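Local coordinates for protein putative sodium:solute symporter (Proteus mirabilis, PDB 5NV9) that couples the inward sodium gradient to the uptake of sialic acid (N-acetylneuraminic acid) across the bacterial inner membrane, at residues 56-65 and 335-346; 108-119 and 422-433. All coordinates share one frame; numbering follows the deposited sequence.

Interaction 1: 56-65 and 335-346. With NA (sodium ion), chain B; NA (sodium ion), chain C; SLB (N-acetyl-beta-neuraminic acid), chain D.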
loop_
_atom_site.group_PDB
_atom_site.type_symbol
_atom_site.label_atom_id
_atom_site.label_comp_id
_atom_site.label_asym_id
_atom_site.label_seq_id
_atom_site.Cartn_x
_atom_site.Cartn_y
_atom_site.Cartn_z
ATOM N N ALA A 56 -2.206 -7.801 1.345
ATOM C CA ALA A 56 -3.451 -7.047 1.628
ATOM C C ALA A 56 -3.158 -5.609 2.092
ATOM O O ALA A 56 -3.918 -4.712 1.793
ATOM C CB ALA A 56 -4.322 -7.757 2.647
ATOM N N THR A 57 -2.054 -5.411 2.774
ATOM C CA THR A 57 -1.520 -4.073 3.155
ATOM C C THR A 57 -1.225 -3.278 1.868
ATOM O O THR A 57 -1.656 -2.172 1.758
ATOM C CB THR A 57 -0.257 -4.205 4.071
ATOM O OG1 THR A 57 -0.610 -4.779 5.340
ATOM C CG2 THR A 57 0.510 -2.832 4.342
ATOM N N THR A 58 -0.528 -3.856 0.879
ATOM C CA THR A 58 -0.107 -3.066 -0.308
ATOM C C THR A 58 -1.238 -2.835 -1.301
ATOM O O THR A 58 -1.317 -1.775 -1.920
ATOM C CB THR A 58 1.086 -3.707 -1.055
ATOM O OG1 THR A 58 0.730 -5.042 -1.433
ATOM C CG2 THR A 58 2.328 -3.762 -0.188
ATOM N N LEU A 59 -2.137 -3.809 -1.422
ATOM C CA LEU A 59 -3.220 -3.766 -2.413
ATOM C C LEU A 59 -4.477 -3.216 -1.791
ATOM O O LEU A 59 -5.117 -3.893 -1.007
ATOM C CB LEU A 59 -3.549 -5.158 -2.951
ATOM C CG LEU A 59 -4.302 -5.191 -4.282
ATOM C CD1 LEU A 59 -4.154 -6.550 -4.973
ATOM C CD2 LEU A 59 -5.758 -4.854 -4.102
ATOM N N SER A 60 -4.856 -2.035 -2.246
ATOM C CA SER A 60 -5.940 -1.252 -1.652
ATOM C C SER A 60 -7.038 -1.018 -2.688
ATOM O O SER A 60 -7.027 -1.598 -3.781
ATOM C CB SER A 60 -5.363 0.048 -1.114
ATOM O OG SER A 60 -5.227 1.041 -2.102
ATOM N N SER A 61 -7.979 -0.151 -2.373
ATOM C CA SER A 61 -8.977 0.250 -3.360
ATOM C C SER A 61 -8.408 0.979 -4.552
ATOM O O SER A 61 -9.063 1.075 -5.576
ATOM C CB SER A 61 -10.030 1.090 -2.660
ATOM O OG SER A 61 -9.406 2.260 -2.187
ATOM N N ILE A 62 -7.184 1.482 -4.445
ATOM C CA ILE A 62 -6.442 2.053 -5.556
ATOM C C ILE A 62 -6.231 0.997 -6.669
ATOM O O ILE A 62 -6.582 1.236 -7.822
ATOM C CB ILE A 62 -5.044 2.577 -5.082
ATOM C CG1 ILE A 62 -5.185 3.806 -4.200
ATOM C CG2 ILE A 62 -4.126 2.888 -6.266
ATOM C CD1 ILE A 62 -3.922 4.159 -3.479
ATOM N N THR A 63 -5.664 -0.153 -6.323
ATOM C CA THR A 63 -5.488 -1.230 -7.287
ATOM C C THR A 63 -6.862 -1.740 -7.738
ATOM O O THR A 63 -7.101 -1.955 -8.952
ATOM C CB THR A 63 -4.666 -2.427 -6.694
ATOM O OG1 THR A 63 -3.263 -2.147 -6.720
ATOM C CG2 THR A 63 -4.948 -3.766 -7.429
ATOM N N PHE A 64 -7.777 -1.920 -6.770
ATOM C CA PHE A 64 -9.034 -2.646 -7.040
ATOM C C PHE A 64 -9.848 -1.908 -8.105
ATOM O O PHE A 64 -10.373 -2.552 -9.026
ATOM C CB PHE A 64 -9.860 -2.836 -5.765
ATOM C CG PHE A 64 -10.867 -3.986 -5.826
ATOM C CD1 PHE A 64 -11.993 -3.925 -6.642
ATOM C CD2 PHE A 64 -10.707 -5.103 -5.021
ATOM C CE1 PHE A 64 -12.902 -5.005 -6.699
ATOM C CE2 PHE A 64 -11.627 -6.183 -5.034
ATOM C CZ PHE A 64 -12.731 -6.132 -5.860
HETATM N N MSE A 65 -9.945 -0.587 -7.980
HETATM C CA MSE A 65 -10.672 0.271 -8.926
HETATM C C MSE A 65 -9.859 0.749 -10.107
HETATM O O MSE A 65 -10.406 0.799 -11.203
HETATM C CB MSE A 65 -11.251 1.539 -8.272
HETATM C CG MSE A 65 -12.792 1.502 -8.307
HETATM SE SE MSE A 65 -13.397 0.067 -7.111
HETATM C CE MSE A 65 -12.563 0.745 -5.463
ATOM N N ALA A 335 -15.719 -7.215 -0.475
ATOM C CA ALA A 335 -14.333 -7.393 -0.944
ATOM C C ALA A 335 -13.598 -6.055 -1.281
ATOM O O ALA A 335 -12.427 -5.928 -1.079
ATOM C CB ALA A 335 -14.288 -8.342 -2.141
ATOM N N ILE A 336 -14.327 -5.078 -1.772
ATOM C CA ILE A 336 -13.820 -3.722 -1.955
ATOM C C ILE A 336 -13.583 -3.054 -0.600
ATOM O O ILE A 336 -12.554 -2.449 -0.388
ATOM C CB ILE A 336 -14.802 -2.879 -2.813
ATOM C CG1 ILE A 336 -14.845 -3.422 -4.243
ATOM C CG2 ILE A 336 -14.455 -1.399 -2.757
ATOM C CD1 ILE A 336 -15.919 -2.762 -5.121
ATOM N N PHE A 337 -14.536 -3.140 0.306
ATOM C CA PHE A 337 -14.254 -2.787 1.684
ATOM C C PHE A 337 -12.988 -3.509 2.190
ATOM O O PHE A 337 -12.151 -2.900 2.853
ATOM C CB PHE A 337 -15.397 -3.110 2.603
ATOM C CG PHE A 337 -16.457 -2.043 2.700
ATOM C CD1 PHE A 337 -17.268 -1.728 1.591
ATOM C CD2 PHE A 337 -16.708 -1.424 3.921
ATOM C CE1 PHE A 337 -18.276 -0.794 1.711
ATOM C CE2 PHE A 337 -17.739 -0.490 4.042
ATOM C CZ PHE A 337 -18.530 -0.183 2.952
ATOM N N ALA A 338 -12.880 -4.799 1.948
ATOM C CA ALA A 338 -11.736 -5.528 2.489
ATOM C C ALA A 338 -10.390 -5.020 1.889
ATOM O O ALA A 338 -9.371 -4.992 2.603
ATOM C CB ALA A 338 -11.871 -7.013 2.284
ATOM N N ALA A 339 -10.373 -4.649 0.589
ATOM C CA ALA A 339 -9.167 -4.029 -0.037
ATOM C C ALA A 339 -8.776 -2.701 0.635
ATOM O O ALA A 339 -7.601 -2.441 0.922
ATOM C CB ALA A 339 -9.328 -3.865 -1.534
ATOM N N ALA A 340 -9.768 -1.865 0.894
ATOM C CA ALA A 340 -9.568 -0.579 1.554
ATOM C C ALA A 340 -9.086 -0.736 3.017
ATOM O O ALA A 340 -8.031 -0.193 3.408
ATOM C CB ALA A 340 -10.847 0.164 1.493
ATOM N N GLN A 341 -9.844 -1.501 3.814
ATOM C CA GLN A 341 -9.599 -1.683 5.229
ATOM C C GLN A 341 -8.321 -2.420 5.612
ATOM O O GLN A 341 -7.717 -2.096 6.593
ATOM C CB GLN A 341 -10.809 -2.352 5.866
ATOM C CG GLN A 341 -12.016 -1.418 5.864
ATOM C CD GLN A 341 -13.281 -2.042 6.417
ATOM O OE1 GLN A 341 -13.590 -3.208 6.153
ATOM N NE2 GLN A 341 -14.058 -1.236 7.188
ATOM N N SER A 342 -7.910 -3.427 4.858
ATOM C CA SER A 342 -6.700 -4.055 5.131
ATOM C C SER A 342 -5.502 -3.071 4.949
ATOM O O SER A 342 -4.484 -3.243 5.541
ATOM C CB SER A 342 -6.517 -5.267 4.200
ATOM O OG SER A 342 -6.737 -4.901 2.846
ATOM N N SER A 343 -5.638 -2.086 4.090
ATOM C CA SER A 343 -4.558 -1.082 3.869
ATOM C C SER A 343 -4.616 0.019 4.925
ATOM O O SER A 343 -3.575 0.413 5.492
ATOM C CB SER A 343 -4.695 -0.507 2.437
ATOM O OG SER A 343 -4.353 -1.532 1.481
ATOM N N ILE A 344 -5.849 0.462 5.227
ATOM C CA ILE A 344 -6.069 1.447 6.278
ATOM C C ILE A 344 -5.585 0.945 7.689
ATOM O O ILE A 344 -4.879 1.685 8.448
ATOM C CB ILE A 344 -7.511 1.886 6.371
ATOM C CG1 ILE A 344 -7.905 2.662 5.116
ATOM C CG2 ILE A 344 -7.760 2.748 7.605
ATOM C CD1 ILE A 344 -9.393 2.879 5.043
ATOM N N SER A 345 -5.896 -0.296 8.008
ATOM C CA SER A 345 -5.574 -0.790 9.323
ATOM C C SER A 345 -4.043 -0.871 9.481
ATOM O O SER A 345 -3.493 -0.496 10.533
ATOM C CB SER A 345 -6.203 -2.131 9.518
ATOM O OG SER A 345 -5.566 -3.081 8.662
ATOM N N SER A 346 -3.350 -1.377 8.454
ATOM C CA SER A 346 -1.921 -1.490 8.487
ATOM C C SER A 346 -1.202 -0.158 8.552
ATOM O O SER A 346 -0.145 -0.066 9.189
ATOM C CB SER A 346 -1.351 -2.222 7.244
ATOM O OG SER A 346 -1.795 -3.538 7.195
HETATM NA NA NA B . -5.624 -3.527 1.246
HETATM NA NA NA C . -3.816 -4.410 7.471
HETATM C C1 SLB D . -2.378 -0.089 -3.976
HETATM C C2 SLB D . -0.970 -0.301 -4.459
HETATM C C3 SLB D . -0.655 0.722 -5.526
HETATM C C4 SLB D . 0.692 0.448 -6.232
HETATM C C5 SLB D . 0.559 -0.951 -6.835
HETATM C C6 SLB D . 0.241 -1.973 -5.724
HETATM C C7 SLB D . 0.062 -3.417 -6.211
HETATM C C8 SLB D . -0.267 -4.352 -5.077
HETATM C C9 SLB D . -0.279 -5.810 -5.535
HETATM C C10 SLB D . 1.822 -1.651 -8.836
HETATM C C11 SLB D . 3.087 -2.351 -9.260
HETATM N N5 SLB D . 1.793 -1.345 -7.531
HETATM O O1A SLB D . -3.314 -0.762 -4.529
HETATM O O1B SLB D . -2.579 0.799 -3.063
HETATM O O2 SLB D . -0.016 -0.194 -3.364
HETATM O O4 SLB D . 0.942 1.426 -7.300
HETATM O O6 SLB D . -0.967 -1.613 -5.057
HETATM O O7 SLB D . -1.022 -3.511 -7.141
HETATM O O8 SLB D . 0.674 -4.187 -4.022
HETATM O O9 SLB D . 1.031 -6.263 -5.957
HETATM O O10 SLB D . 0.877 -1.436 -9.613
#
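S343 reaches over to the backbone of A56 and T57 just before their helix breaks. Its CB lies 3.5 Å from T57 O, and chi1 of -69° sets OG anti to S343's own carbonyl carbon, where it meets both T57 O and a sodium ion. OG donates to T57 O (2.8 Å) from well above the carbonyl plane. The bond from S343 OG to the sodium is 2.4 Å. The carbonyls of A56, L59 and A339 and the hydroxyl of S342 complete this five-oxygen shell, the Na2 site of the SSF family. S342 OG also donates to A338 O, while S342 O serves a second sodium, Na3, beside S345 OG and S346 OG. S346 OG donates to T57 OG1 (2.5 Å), which passes on to S53 O. At L59 and S60 the chain is unwound; S60 uses its N and OG on the two carboxylate oxygens of the sialic acid, and its CA-H points at A339 O (3.3 Å). I336 CG1 sits over one face of the F64 ring, 3.8 Å from its centroid, and the selenomethionine methyl of M65 meets I336 CG2. This is the broken helix of the LeuT fold, 47-58 and 61-73, laid against helix 328-361. Helix 155-203 lends D182 to Na3, and helix 118-151 touches S343 through I139 and R135, the latter also hydrogen-bonded to the sialic acid.

Interaction 2: 108-119 and 422-433; sequences AYEYLEARFDVR and FMLGIFVKRANA
A431 O takes two hydrogen bonds from R115, one from NH1 and one from NH2, both 3.0 Å long. The carbonyl oxygen lies close to the guanidinium plane, while both nitrogens come from the same face of the carbonyl. R115 NE uses another part of the group's edge for a third bond, to G425 O (2.8 Å, 157° at the hydrogen). CG anti to the backbone N (chi1 175°), then a bend at chi2, brings the group across to the last turn of helix 422-427 and the turn after it. Three bonds to two backbone oxygens fix the rotation of the guanidinium, and F116 CE1 lies over one of its faces. Three side chains close in on G425: R115 CG alongside its CA, F116 CZ 3.4 Å from G425 CA, and Y111 OH 3.1 Å from G425 C. F422 lies at one end. L112 CD2 stands over the F422 ring, 4.0 Å from its centroid, Y109 CD1 meets its edge, and the Y111 ring runs nearly parallel but slid aside (planes at 21°). At the other end, a water bridges D117 OD1 and A433 O. The contact lies toward the cytoplasmic side, joining the loop and helix before 118-151 to the connection between helices 415-427 and 433-452; Y96 and F100 of helix 89-102 touch F422, and A436 of helix 433-452 touches F116.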
loop_
_atom_site.group_PDB
_atom_site.type_symbol
_atom_site.label_atom_id
_atom_site.label_comp_id
_atom_site.label_asym_id
_atom_site.label_seq_id
_atom_site.Cartn_x
_atom_site.Cartn_y
_atom_site.Cartn_z
ATOM N N ALA A 108 11.174 0.537 11.352
ATOM C CA ALA A 108 12.232 0.372 10.344
ATOM C C ALA A 108 13.311 1.444 10.382
ATOM O O ALA A 108 14.518 1.139 10.085
ATOM C CB ALA A 108 11.604 0.331 8.953
ATOM N N TYR A 109 12.909 2.652 10.794
ATOM C CA TYR A 109 13.779 3.868 10.722
ATOM C C TYR A 109 14.875 3.852 11.806
ATOM O O TYR A 109 15.878 4.574 11.738
ATOM C CB TYR A 109 12.920 5.144 10.637
ATOM C CG TYR A 109 11.899 4.961 9.555
ATOM C CD1 TYR A 109 12.298 4.726 8.220
ATOM C CD2 TYR A 109 10.513 4.819 9.870
ATOM C CE1 TYR A 109 11.348 4.442 7.228
ATOM C CE2 TYR A 109 9.567 4.550 8.873
ATOM C CZ TYR A 109 9.982 4.319 7.568
ATOM O OH TYR A 109 9.040 4.011 6.599
ATOM N N GLU A 110 14.723 2.954 12.763
ATOM C CA GLU A 110 15.786 2.691 13.752
ATOM C C GLU A 110 17.049 2.226 13.077
ATOM O O GLU A 110 18.132 2.521 13.563
ATOM C CB GLU A 110 15.374 1.584 14.755
ATOM C CG GLU A 110 14.251 1.954 15.696
ATOM C CD GLU A 110 13.632 0.756 16.458
ATOM O OE1 GLU A 110 14.326 -0.227 16.792
ATOM O OE2 GLU A 110 12.425 0.798 16.745
ATOM N N TYR A 111 16.928 1.471 11.989
ATOM C CA TYR A 111 18.113 1.096 11.224
ATOM C C TYR A 111 18.958 2.356 10.840
ATOM O O TYR A 111 20.194 2.316 10.921
ATOM C CB TYR A 111 17.747 0.282 9.967
ATOM C CG TYR A 111 18.878 0.194 9.002
ATOM C CD1 TYR A 111 19.899 -0.713 9.213
ATOM C CD2 TYR A 111 18.972 1.086 7.893
ATOM C CE1 TYR A 111 20.993 -0.763 8.357
ATOM C CE2 TYR A 111 20.063 1.058 7.052
ATOM C CZ TYR A 111 21.071 0.134 7.278
ATOM O OH TYR A 111 22.151 0.060 6.421
ATOM N N LEU A 112 18.272 3.435 10.407
ATOM C CA LEU A 112 18.929 4.644 9.945
ATOM C C LEU A 112 19.714 5.361 11.050
ATOM O O LEU A 112 20.771 5.924 10.758
ATOM C CB LEU A 112 17.964 5.617 9.271
ATOM C CG LEU A 112 17.224 5.147 7.991
ATOM C CD1 LEU A 112 16.235 6.201 7.524
ATOM C CD2 LEU A 112 18.174 4.739 6.872
ATOM N N GLU A 113 19.240 5.312 12.292
ATOM C CA GLU A 113 20.013 5.837 13.388
ATOM C C GLU A 113 21.184 4.913 13.657
ATOM O O GLU A 113 22.308 5.396 13.816
ATOM C CB GLU A 113 19.209 6.082 14.660
ATOM C CG GLU A 113 20.089 6.483 15.829
ATOM C CD GLU A 113 19.395 7.311 16.888
ATOM O OE1 GLU A 113 18.150 7.317 17.002
ATOM O OE2 GLU A 113 20.129 8.019 17.604
ATOM N N ALA A 114 20.971 3.612 13.691
ATOM C CA ALA A 114 22.089 2.676 13.863
ATOM C C ALA A 114 23.181 2.787 12.797
ATOM O O ALA A 114 24.341 2.639 13.104
ATOM C CB ALA A 114 21.580 1.244 13.909
ATOM N N ARG A 115 22.805 3.031 11.532
ATOM C CA ARG A 115 23.734 3.086 10.406
ATOM C C ARG A 115 24.356 4.470 10.267
ATOM O O ARG A 115 25.541 4.582 9.904
ATOM C CB ARG A 115 22.962 2.741 9.104
ATOM C CG ARG A 115 23.742 2.863 7.821
ATOM C CD ARG A 115 24.958 1.919 7.853
ATOM N NE ARG A 115 25.712 2.038 6.635
ATOM C CZ ARG A 115 26.629 2.963 6.412
ATOM N NH1 ARG A 115 26.935 3.823 7.359
ATOM N NH2 ARG A 115 27.245 3.020 5.240
ATOM N N PHE A 116 23.527 5.505 10.504
ATOM C CA PHE A 116 23.847 6.890 10.288
ATOM C C PHE A 116 23.685 7.688 11.579
ATOM O O PHE A 116 24.491 7.537 12.550
ATOM C CB PHE A 116 22.971 7.462 9.139
ATOM C CG PHE A 116 23.269 6.853 7.789
ATOM C CD1 PHE A 116 24.569 6.756 7.329
ATOM C CD2 PHE A 116 22.228 6.399 6.958
ATOM C CE1 PHE A 116 24.847 6.189 6.079
ATOM C CE2 PHE A 116 22.496 5.878 5.719
ATOM C CZ PHE A 116 23.809 5.751 5.277
ATOM N N ASP A 117 22.661 8.508 11.670
ATOM C CA ASP A 117 22.350 9.084 12.997
ATOM C C ASP A 117 20.848 9.417 13.084
ATOM O O ASP A 117 20.090 9.027 12.193
ATOM C CB ASP A 117 23.250 10.284 13.287
ATOM C CG ASP A 117 22.974 11.448 12.389
ATOM O OD1 ASP A 117 22.021 11.391 11.603
ATOM O OD2 ASP A 117 23.724 12.442 12.465
ATOM N N VAL A 118 20.444 10.123 14.144
ATOM C CA VAL A 118 19.073 10.433 14.380
ATOM C C VAL A 118 18.440 11.348 13.330
ATOM O O VAL A 118 17.224 11.335 13.170
ATOM C CB VAL A 118 18.899 11.008 15.821
ATOM C CG1 VAL A 118 19.377 12.447 15.934
ATOM C CG2 VAL A 118 17.478 10.859 16.294
ATOM N N ARG A 119 19.221 12.104 12.571
ATOM C CA ARG A 119 18.633 13.026 11.588
ATOM C C ARG A 119 18.030 12.240 10.419
ATOM O O ARG A 119 17.007 12.625 9.849
ATOM C CB ARG A 119 19.672 14.108 11.117
ATOM C CG ARG A 119 20.209 15.045 12.219
ATOM C CD ARG A 119 21.395 15.896 11.743
ATOM N NE ARG A 119 22.550 15.036 11.484
ATOM C CZ ARG A 119 23.698 15.404 10.923
ATOM N NH1 ARG A 119 23.889 16.653 10.544
ATOM N NH2 ARG A 119 24.665 14.511 10.752
ATOM N N PHE A 422 18.086 4.114 2.731
ATOM C CA PHE A 422 18.268 2.702 2.958
ATOM C C PHE A 422 19.243 2.070 1.980
ATOM O O PHE A 422 20.056 1.223 2.371
ATOM C CB PHE A 422 16.897 1.878 3.006
ATOM C CG PHE A 422 16.083 2.117 4.265
ATOM C CD1 PHE A 422 15.242 3.177 4.362
ATOM C CD2 PHE A 422 16.210 1.289 5.365
ATOM C CE1 PHE A 422 14.513 3.416 5.527
ATOM C CE2 PHE A 422 15.486 1.497 6.512
ATOM C CZ PHE A 422 14.640 2.571 6.597
HETATM N N MSE A 423 19.136 2.416 0.711
HETATM C CA MSE A 423 20.044 1.860 -0.318
HETATM C C MSE A 423 21.463 2.258 -0.034
HETATM O O MSE A 423 22.387 1.445 -0.079
HETATM C CB MSE A 423 19.681 2.377 -1.714
HETATM C CG MSE A 423 18.310 1.910 -2.169
HETATM SE SE MSE A 423 17.884 2.515 -3.998
HETATM C CE MSE A 423 19.357 1.512 -4.773
ATOM N N LEU A 424 21.622 3.504 0.356
ATOM C CA LEU A 424 22.963 4.081 0.689
ATOM C C LEU A 424 23.580 3.399 1.915
ATOM O O LEU A 424 24.698 2.931 1.876
ATOM C CB LEU A 424 22.820 5.580 0.942
ATOM C CG LEU A 424 24.119 6.324 1.296
ATOM C CD1 LEU A 424 24.955 6.418 0.063
ATOM C CD2 LEU A 424 23.853 7.693 1.876
ATOM N N GLY A 425 22.794 3.276 2.992
ATOM C CA GLY A 425 23.289 2.596 4.185
ATOM C C GLY A 425 23.631 1.146 3.932
ATOM O O GLY A 425 24.627 0.622 4.441
ATOM N N ILE A 426 22.764 0.474 3.191
ATOM C CA ILE A 426 22.885 -0.960 3.011
ATOM C C ILE A 426 23.996 -1.262 2.022
ATOM O O ILE A 426 24.730 -2.187 2.224
ATOM C CB ILE A 426 21.507 -1.637 2.617
ATOM C CG1 ILE A 426 20.495 -1.633 3.791
ATOM C CG2 ILE A 426 21.690 -3.066 2.086
ATOM C CD1 ILE A 426 20.843 -2.474 5.011
ATOM N N PHE A 427 24.149 -0.487 0.970
ATOM C CA PHE A 427 25.093 -0.876 -0.090
ATOM C C PHE A 427 26.397 -0.083 -0.207
ATOM O O PHE A 427 27.281 -0.488 -0.938
ATOM C CB PHE A 427 24.367 -0.878 -1.430
ATOM C CG PHE A 427 23.283 -1.932 -1.492
ATOM C CD1 PHE A 427 23.628 -3.265 -1.548
ATOM C CD2 PHE A 427 21.932 -1.580 -1.411
ATOM C CE1 PHE A 427 22.647 -4.258 -1.592
ATOM C CE2 PHE A 427 20.949 -2.559 -1.482
ATOM C CZ PHE A 427 21.301 -3.902 -1.572
ATOM N N VAL A 428 26.515 1.032 0.500
ATOM C CA VAL A 428 27.679 1.893 0.372
ATOM C C VAL A 428 28.344 1.995 1.723
ATOM O O VAL A 428 27.959 2.817 2.564
ATOM C CB VAL A 428 27.228 3.250 -0.121
ATOM C CG1 VAL A 428 28.415 4.120 -0.361
ATOM C CG2 VAL A 428 26.409 3.082 -1.395
ATOM N N LYS A 429 29.315 1.124 1.963
ATOM C CA LYS A 429 29.959 1.023 3.285
ATOM C C LYS A 429 30.550 2.361 3.775
ATOM O O LYS A 429 30.555 2.662 4.969
ATOM C CB LYS A 429 31.061 -0.052 3.255
ATOM C CG LYS A 429 31.807 -0.199 4.587
ATOM C CD LYS A 429 32.722 -1.435 4.639
ATOM C CE LYS A 429 33.646 -1.415 5.874
ATOM N NZ LYS A 429 32.923 -1.804 7.109
ATOM N N ARG A 430 31.037 3.193 2.878
ATOM C CA ARG A 430 31.706 4.412 3.324
ATOM C C ARG A 430 30.762 5.565 3.625
ATOM O O ARG A 430 31.160 6.548 4.226
ATOM C CB ARG A 430 32.747 4.875 2.323
ATOM C CG ARG A 430 34.051 4.148 2.534
ATOM C CD ARG A 430 34.106 2.919 1.646
ATOM N NE ARG A 430 33.772 3.326 0.284
ATOM C CZ ARG A 430 32.655 2.999 -0.391
ATOM N NH1 ARG A 430 31.763 2.192 0.149
ATOM N NH2 ARG A 430 32.449 3.488 -1.641
ATOM N N ALA A 431 29.501 5.422 3.243
ATOM C CA ALA A 431 28.575 6.467 3.502
ATOM C C ALA A 431 28.496 6.638 4.985
ATOM O O ALA A 431 28.638 5.655 5.726
ATOM C CB ALA A 431 27.199 6.126 2.927
ATOM N N ASN A 432 28.214 7.875 5.435
ATOM C CA ASN A 432 28.225 8.173 6.845
ATOM C C ASN A 432 27.129 9.179 7.138
ATOM O O ASN A 432 26.414 9.609 6.226
ATOM C CB ASN A 432 29.665 8.686 7.257
ATOM C CG ASN A 432 30.192 9.781 6.323
ATOM O OD1 ASN A 432 29.480 10.744 6.056
ATOM N ND2 ASN A 432 31.461 9.646 5.847
ATOM N N ALA A 433 26.966 9.536 8.406
ATOM C CA ALA A 433 25.892 10.419 8.821
ATOM C C ALA A 433 25.813 11.717 8.082
ATOM O O ALA A 433 24.751 12.223 7.671
ATOM C CB ALA A 433 26.024 10.677 10.286
HETATM O O HOH W 1 22.422 10.850 9.031
#

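In the fold
The centre of interaction 1 is about 8 Å from that of the chain, and the centre of interaction 2 about 24 Å; the two centres are 31 Å apart, and their nearest atoms about 10 Å. The segments alternate along the chain, 56-65, 108-119, 335-346, 422-433, so each contact pairs a part of the N-terminal half with one much later. Two helices run between them: 118-151 starts inside interaction 2 and carries R135 and I139 to S343, while 328-361, which holds the sodium-binding serines, presents S357 to E110. In this outward-open structure they tie the buried sodium and sialic acid sites to a contact on the cytoplasmic side.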